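Local coordinates for serine rich repeat protein-1 (Srr-1) (Streptococcus agalactiae NEM316, PDB 4RMB), which binds keratin 4 through this domain, as a surface adhesin, and so probably helps the bacterium attach to host cells, at residues Thr11-Thr16 / Leu112-Lys117; Ser46-Leu51 / Pro116-Val121. All coordinates share one frame; numbering follows the deposited sequence.

Contact 1. Residues Thr11-Thr16 / Leu112-Lys117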
loop_
_atom_site.group_PDB
_atom_site.type_symbol
_atom_site.label_atom_id
_atom_site.label_comp_id
_atom_site.label_asym_id
_atom_site.label_seq_id
_atom_site.Cartn_x
_atom_site.Cartn_y
_atom_site.Cartn_z
ATOM N N THR B 11 -13.072 -3.779 10.406
ATOM C CA THR B 11 -12.528 -2.444 10.227
ATOM C C THR B 11 -11.114 -2.625 9.715
ATOM O O THR B 11 -10.479 -3.650 9.969
ATOM C CB THR B 11 -12.446 -1.655 11.551
ATOM O OG1 THR B 11 -11.406 -2.205 12.372
ATOM C CG2 THR B 11 -13.767 -1.718 12.299
ATOM N N GLU B 12 -10.631 -1.643 8.970
ATOM C CA GLU B 12 -9.266 -1.685 8.479
ATOM C C GLU B 12 -8.691 -0.332 8.826
ATOM O O GLU B 12 -9.433 0.628 9.016
ATOM C CB GLU B 12 -9.201 -1.906 6.958
ATOM C CG GLU B 12 -10.504 -1.700 6.210
ATOM C CD GLU B 12 -10.350 -1.875 4.705
ATOM O OE1 GLU B 12 -9.620 -2.798 4.277
ATOM O OE2 GLU B 12 -10.973 -1.091 3.951
ATOM N N THR B 13 -7.377 -0.256 8.948
ATOM C CA THR B 13 -6.759 1.014 9.251
ATOM C C THR B 13 -5.920 1.443 8.063
ATOM O O THR B 13 -5.051 0.703 7.603
ATOM C CB THR B 13 -5.861 0.939 10.495
ATOM O OG1 THR B 13 -6.650 0.536 11.623
ATOM C CG2 THR B 13 -5.234 2.303 10.782
ATOM N N TYR B 14 -6.214 2.638 7.568
ATOM C CA TYR B 14 -5.490 3.218 6.448
ATOM C C TYR B 14 -4.378 4.008 7.121
ATOM O O TYR B 14 -4.638 5.000 7.802
ATOM C CB TYR B 14 -6.412 4.140 5.658
ATOM C CG TYR B 14 -5.734 4.851 4.517
ATOM C CD1 TYR B 14 -5.177 4.136 3.457
ATOM C CD2 TYR B 14 -5.641 6.239 4.498
ATOM C CE1 TYR B 14 -4.540 4.791 2.405
ATOM C CE2 TYR B 14 -5.010 6.902 3.453
ATOM C CZ TYR B 14 -4.461 6.173 2.416
ATOM O OH TYR B 14 -3.817 6.825 1.398
ATOM N N ILE B 15 -3.143 3.547 6.945
ATOM C CA ILE B 15 -1.986 4.167 7.581
ATOM C C ILE B 15 -1.161 4.990 6.615
ATOM O O ILE B 15 -0.838 4.534 5.521
ATOM C CB ILE B 15 -1.061 3.083 8.197
ATOM C CG1 ILE B 15 -1.840 2.250 9.211
ATOM C CG2 ILE B 15 0.139 3.723 8.864
ATOM C CD1 ILE B 15 -1.071 1.043 9.722
ATOM N N THR B 16 -0.834 6.213 7.023
ATOM C CA THR B 16 -0.012 7.089 6.199
ATOM C C THR B 16 1.217 7.464 7.012
ATOM O O THR B 16 1.103 8.018 8.104
ATOM C CB THR B 16 -0.765 8.381 5.797
ATOM O OG1 THR B 16 -1.952 8.042 5.065
ATOM C CG2 THR B 16 0.108 9.255 4.920
ATOM N N LEU B 112 -3.197 7.403 11.466
ATOM C CA LEU B 112 -3.974 6.178 11.432
ATOM C C LEU B 112 -5.441 6.522 11.254
ATOM O O LEU B 112 -6.015 7.235 12.071
ATOM C CB LEU B 112 -3.781 5.404 12.735
ATOM C CG LEU B 112 -2.345 5.025 13.105
ATOM C CD1 LEU B 112 -2.317 4.473 14.519
ATOM C CD2 LEU B 112 -1.812 3.997 12.115
ATOM N N VAL B 113 -6.043 6.019 10.183
ATOM C CA VAL B 113 -7.452 6.273 9.911
ATOM C C VAL B 113 -8.179 4.933 9.905
ATOM O O VAL B 113 -8.086 4.171 8.942
ATOM C CB VAL B 113 -7.635 6.973 8.542
ATOM C CG1 VAL B 113 -9.112 7.237 8.268
ATOM C CG2 VAL B 113 -6.873 8.286 8.530
ATOM N N LYS B 114 -8.890 4.641 10.992
ATOM C CA LYS B 114 -9.618 3.381 11.106
ATOM C C LYS B 114 -11.048 3.547 10.614
ATOM O O LYS B 114 -11.804 4.374 11.127
ATOM C CB LYS B 114 -9.614 2.895 12.561
ATOM C CG LYS B 114 -10.350 1.574 12.778
ATOM C CD LYS B 114 -10.478 1.250 14.268
ATOM C CE LYS B 114 -9.166 0.784 14.876
ATOM N NZ LYS B 114 -8.836 -0.621 14.492
ATOM N N ILE B 115 -11.416 2.750 9.620
ATOM C CA ILE B 115 -12.745 2.832 9.041
ATOM C C ILE B 115 -13.367 1.466 8.824
ATOM O O ILE B 115 -12.692 0.441 8.904
ATOM C CB ILE B 115 -12.703 3.546 7.674
ATOM C CG1 ILE B 115 -11.728 2.811 6.749
ATOM C CG2 ILE B 115 -12.290 5.009 7.849
ATOM C CD1 ILE B 115 -11.683 3.354 5.331
ATOM N N PRO B 116 -14.678 1.437 8.560
ATOM C CA PRO B 116 -15.346 0.158 8.325
ATOM C C PRO B 116 -14.717 -0.433 7.069
ATOM O O PRO B 116 -14.424 0.300 6.124
ATOM C CB PRO B 116 -16.796 0.570 8.098
ATOM C CG PRO B 116 -16.936 1.790 8.948
ATOM C CD PRO B 116 -15.657 2.534 8.657
ATOM N N LYS B 117 -14.493 -1.744 7.063
ATOM C CA LYS B 117 -13.897 -2.409 5.907
ATOM C C LYS B 117 -14.639 -2.038 4.625
ATOM O O LYS B 117 -15.819 -2.344 4.470
ATOM C CB LYS B 117 -13.928 -3.928 6.106
ATOM C CG LYS B 117 -12.999 -4.428 7.204
ATOM C CD LYS B 117 -13.039 -5.951 7.318
ATOM C CE LYS B 117 -12.108 -6.450 8.419
ATOM N NZ LYS B 117 -12.189 -7.941 8.603
HETATM O O HOH W 1 -8.145 -1.936 11.997
#
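The carboxylate of E12 lies with one face against the backbone of K117, whose CA sits 3.8 Å from E12 CD, and the backbone N of Q118 bonds to OE2 from that same face; OE1 is taken by H141. A chi1 of 14°, almost eclipsing CG with the backbone N, swings E12 CG to 3.5 Å from K117 CA. The other flat group here, the Y14 ring, turns away from strand 112-116: its CB meets V113 CB at 4.2 Å, while the side chain packs on I38 of its own chain and on I154 of the second subunit, and its hydroxyl bonds to S124. Between the antiparallel strands, E12/I115 and Y14/V113 are hydrogen-bonded pairs, with E12 N to I115 O at 2.9 Å and Y14 N to V113 O at 2.8 Å. On the other face I15 and L112 run side by side, I15 CG1 pressed tightly to L112 CD2 at 3.4 Å. The K114 chain, bent at chi3 and chi4, curls over T11 and T13, and a water 2.9 Å from K114 NZ also binds both threonine hydroxyls. The ammonium thus reaches the threonines through solvent, whereas the buried E12 carboxylate is satisfied by protein donors.

Contact 2. Residues Ser46-Leu51 / Pro116-Val121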
loop_
_atom_site.group_PDB
_atom_site.type_symbol
_atom_site.label_atom_id
_atom_site.label_comp_id
_atom_site.label_asym_id
_atom_site.label_seq_id
_atom_site.Cartn_x
_atom_site.Cartn_y
_atom_site.Cartn_z
ATOM N N SER B 46 -16.660 3.940 -6.299
ATOM C CA SER B 46 -17.391 4.743 -5.334
ATOM C C SER B 46 -16.464 5.289 -4.260
ATOM O O SER B 46 -15.487 4.653 -3.854
ATOM C CB SER B 46 -18.527 3.909 -4.683
ATOM N N PRO B 47 -16.739 6.508 -3.814
ATOM C CA PRO B 47 -15.914 7.118 -2.776
ATOM C C PRO B 47 -15.991 6.357 -1.455
ATOM O O PRO B 47 -17.010 5.741 -1.152
ATOM C CB PRO B 47 -16.500 8.519 -2.653
ATOM C CG PRO B 47 -17.839 8.392 -3.144
ATOM C CD PRO B 47 -17.726 7.473 -4.310
ATOM N N VAL B 48 -14.906 6.382 -0.684
ATOM C CA VAL B 48 -14.867 5.712 0.612
ATOM C C VAL B 48 -15.437 6.686 1.635
ATOM O O VAL B 48 -15.069 7.861 1.662
ATOM C CB VAL B 48 -13.417 5.333 0.999
ATOM C CG1 VAL B 48 -13.397 4.628 2.344
ATOM C CG2 VAL B 48 -12.813 4.450 -0.076
ATOM N N ASN B 49 -16.352 6.193 2.460
ATOM C CA ASN B 49 -16.992 7.010 3.477
ATOM C C ASN B 49 -16.068 7.166 4.680
ATOM O O ASN B 49 -15.620 6.172 5.252
ATOM C CB ASN B 49 -18.303 6.346 3.891
ATOM C CG ASN B 49 -19.075 7.158 4.897
ATOM O OD1 ASN B 49 -18.745 8.313 5.161
ATOM N ND2 ASN B 49 -20.122 6.560 5.460
ATOM N N LEU B 50 -15.773 8.410 5.051
ATOM C CA LEU B 50 -14.888 8.670 6.186
ATOM C C LEU B 50 -15.612 9.284 7.374
ATOM O O LEU B 50 -14.982 9.647 8.365
ATOM C CB LEU B 50 -13.749 9.612 5.774
ATOM C CG LEU B 50 -12.881 9.163 4.601
ATOM C CD1 LEU B 50 -11.849 10.242 4.300
ATOM C CD2 LEU B 50 -12.198 7.843 4.932
ATOM N N LEU B 51 -16.931 9.394 7.283
ATOM C CA LEU B 51 -17.716 9.992 8.358
ATOM C C LEU B 51 -17.568 9.331 9.720
ATOM O O LEU B 51 -17.661 10.002 10.747
ATOM C CB LEU B 51 -19.197 10.019 7.977
ATOM C CG LEU B 51 -19.620 11.063 6.944
ATOM C CD1 LEU B 51 -21.073 10.831 6.554
ATOM C CD2 LEU B 51 -19.433 12.462 7.522
ATOM N N PRO B 116 -14.678 1.437 8.560
ATOM C CA PRO B 116 -15.346 0.158 8.325
ATOM C C PRO B 116 -14.717 -0.433 7.069
ATOM O O PRO B 116 -14.424 0.300 6.124
ATOM C CB PRO B 116 -16.796 0.570 8.098
ATOM C CG PRO B 116 -16.936 1.790 8.948
ATOM C CD PRO B 116 -15.657 2.534 8.657
ATOM N N LYS B 117 -14.493 -1.744 7.063
ATOM C CA LYS B 117 -13.897 -2.409 5.907
ATOM C C LYS B 117 -14.639 -2.038 4.625
ATOM O O LYS B 117 -15.819 -2.344 4.470
ATOM C CB LYS B 117 -13.928 -3.928 6.106
ATOM C CG LYS B 117 -12.999 -4.428 7.204
ATOM C CD LYS B 117 -13.039 -5.951 7.318
ATOM C CE LYS B 117 -12.108 -6.450 8.419
ATOM N NZ LYS B 117 -12.189 -7.941 8.603
ATOM N N GLN B 118 -13.944 -1.375 3.707
ATOM C CA GLN B 118 -14.551 -0.956 2.446
ATOM C C GLN B 118 -13.630 -1.187 1.260
ATOM O O GLN B 118 -12.410 -1.242 1.407
ATOM C CB GLN B 118 -14.883 0.539 2.479
ATOM C CG GLN B 118 -15.921 0.949 3.497
ATOM C CD GLN B 118 -16.058 2.451 3.593
ATOM O OE1 GLN B 118 -16.559 3.106 2.678
ATOM N NE2 GLN B 118 -15.599 3.010 4.708
ATOM N N SER B 119 -14.231 -1.320 0.084
ATOM C CA SER B 119 -13.472 -1.479 -1.144
ATOM C C SER B 119 -13.366 -0.064 -1.689
ATOM O O SER B 119 -14.182 0.796 -1.357
ATOM C CB SER B 119 -14.219 -2.366 -2.146
ATOM O OG SER B 119 -14.139 -3.727 -1.769
ATOM N N GLY B 120 -12.361 0.183 -2.518
ATOM C CA GLY B 120 -12.194 1.511 -3.071
ATOM C C GLY B 120 -10.746 1.934 -2.977
ATOM O O GLY B 120 -9.897 1.173 -2.520
ATOM N N VAL B 121 -10.460 3.153 -3.407
ATOM C CA VAL B 121 -9.097 3.653 -3.371
ATOM C C VAL B 121 -8.999 4.945 -2.578
ATOM O O VAL B 121 -9.740 5.901 -2.816
ATOM C CB VAL B 121 -8.557 3.903 -4.790
ATOM C CG1 VAL B 121 -7.112 4.383 -4.726
ATOM C CG2 VAL B 121 -8.659 2.624 -5.614
HETATM O O HOH W 2 -12.966 4.437 -4.403
HETATM O O HOH W 3 -16.298 2.323 -1.303
#
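Two carbonyls share the Q118 NE2 group: N49 O across the contact, 3.2 Å away and almost straight at 174°, and P116 O, two residues earlier in the same segment, 3.3 Å away. Both acceptors lie nearly in the amide plane. The same amide takes N49 N on a lone pair of Q118 OE1 at 3.1 Å, so N49 offers its N-H and its C=O to one side chain much as it would to a neighbouring strand. These bonds fix the amide's rotation, and V48 CG1 closes over one of its faces, 3.5 Å from Q118 OE1; chi1 near 180° aims that methyl there. In this variant of the DEv-IgG fold, Q118 belongs to the short connection, residues 117-119, from strand 108-116 of one sheet to strand 120-127 of another, and 46-51 lies in the loop between strands 35-40 and 54-60. Within the loop N49 makes an Asx turn, its OD1 accepting from L51 N at 3.0 Å. Further along, V48 CG2 rests 4.2 Å from G120 CA, where phi of 134° suits glycine. A water donates to S46 O at 2.6 Å and accepts from V121 N at 3.0 Å, joining loop to strand.

In the fold
Contacts 1 and 2 illustrate how one chain turn can serve two neighbours: they share P116 and K117, and their centres lie about 10 Å apart. The junction has a polar link and an apolar one: the E12 OE2 to Q118 N bond, 3.0 Å long, ties the two contacts directly, and I115 CD1 packs on V48 CG1 at 3.7 Å. Contact 1 belongs to the sheet holding strands 11-18, 108-116 and 54-60; contact 2 leads into the sheet built on 35-40 and 120-127. Residues 13-16 also pair antiparallel with a strand of the second subunit, consistent with the beta-sheet complementation described for this adhesin, while contact 2 lies at the surface.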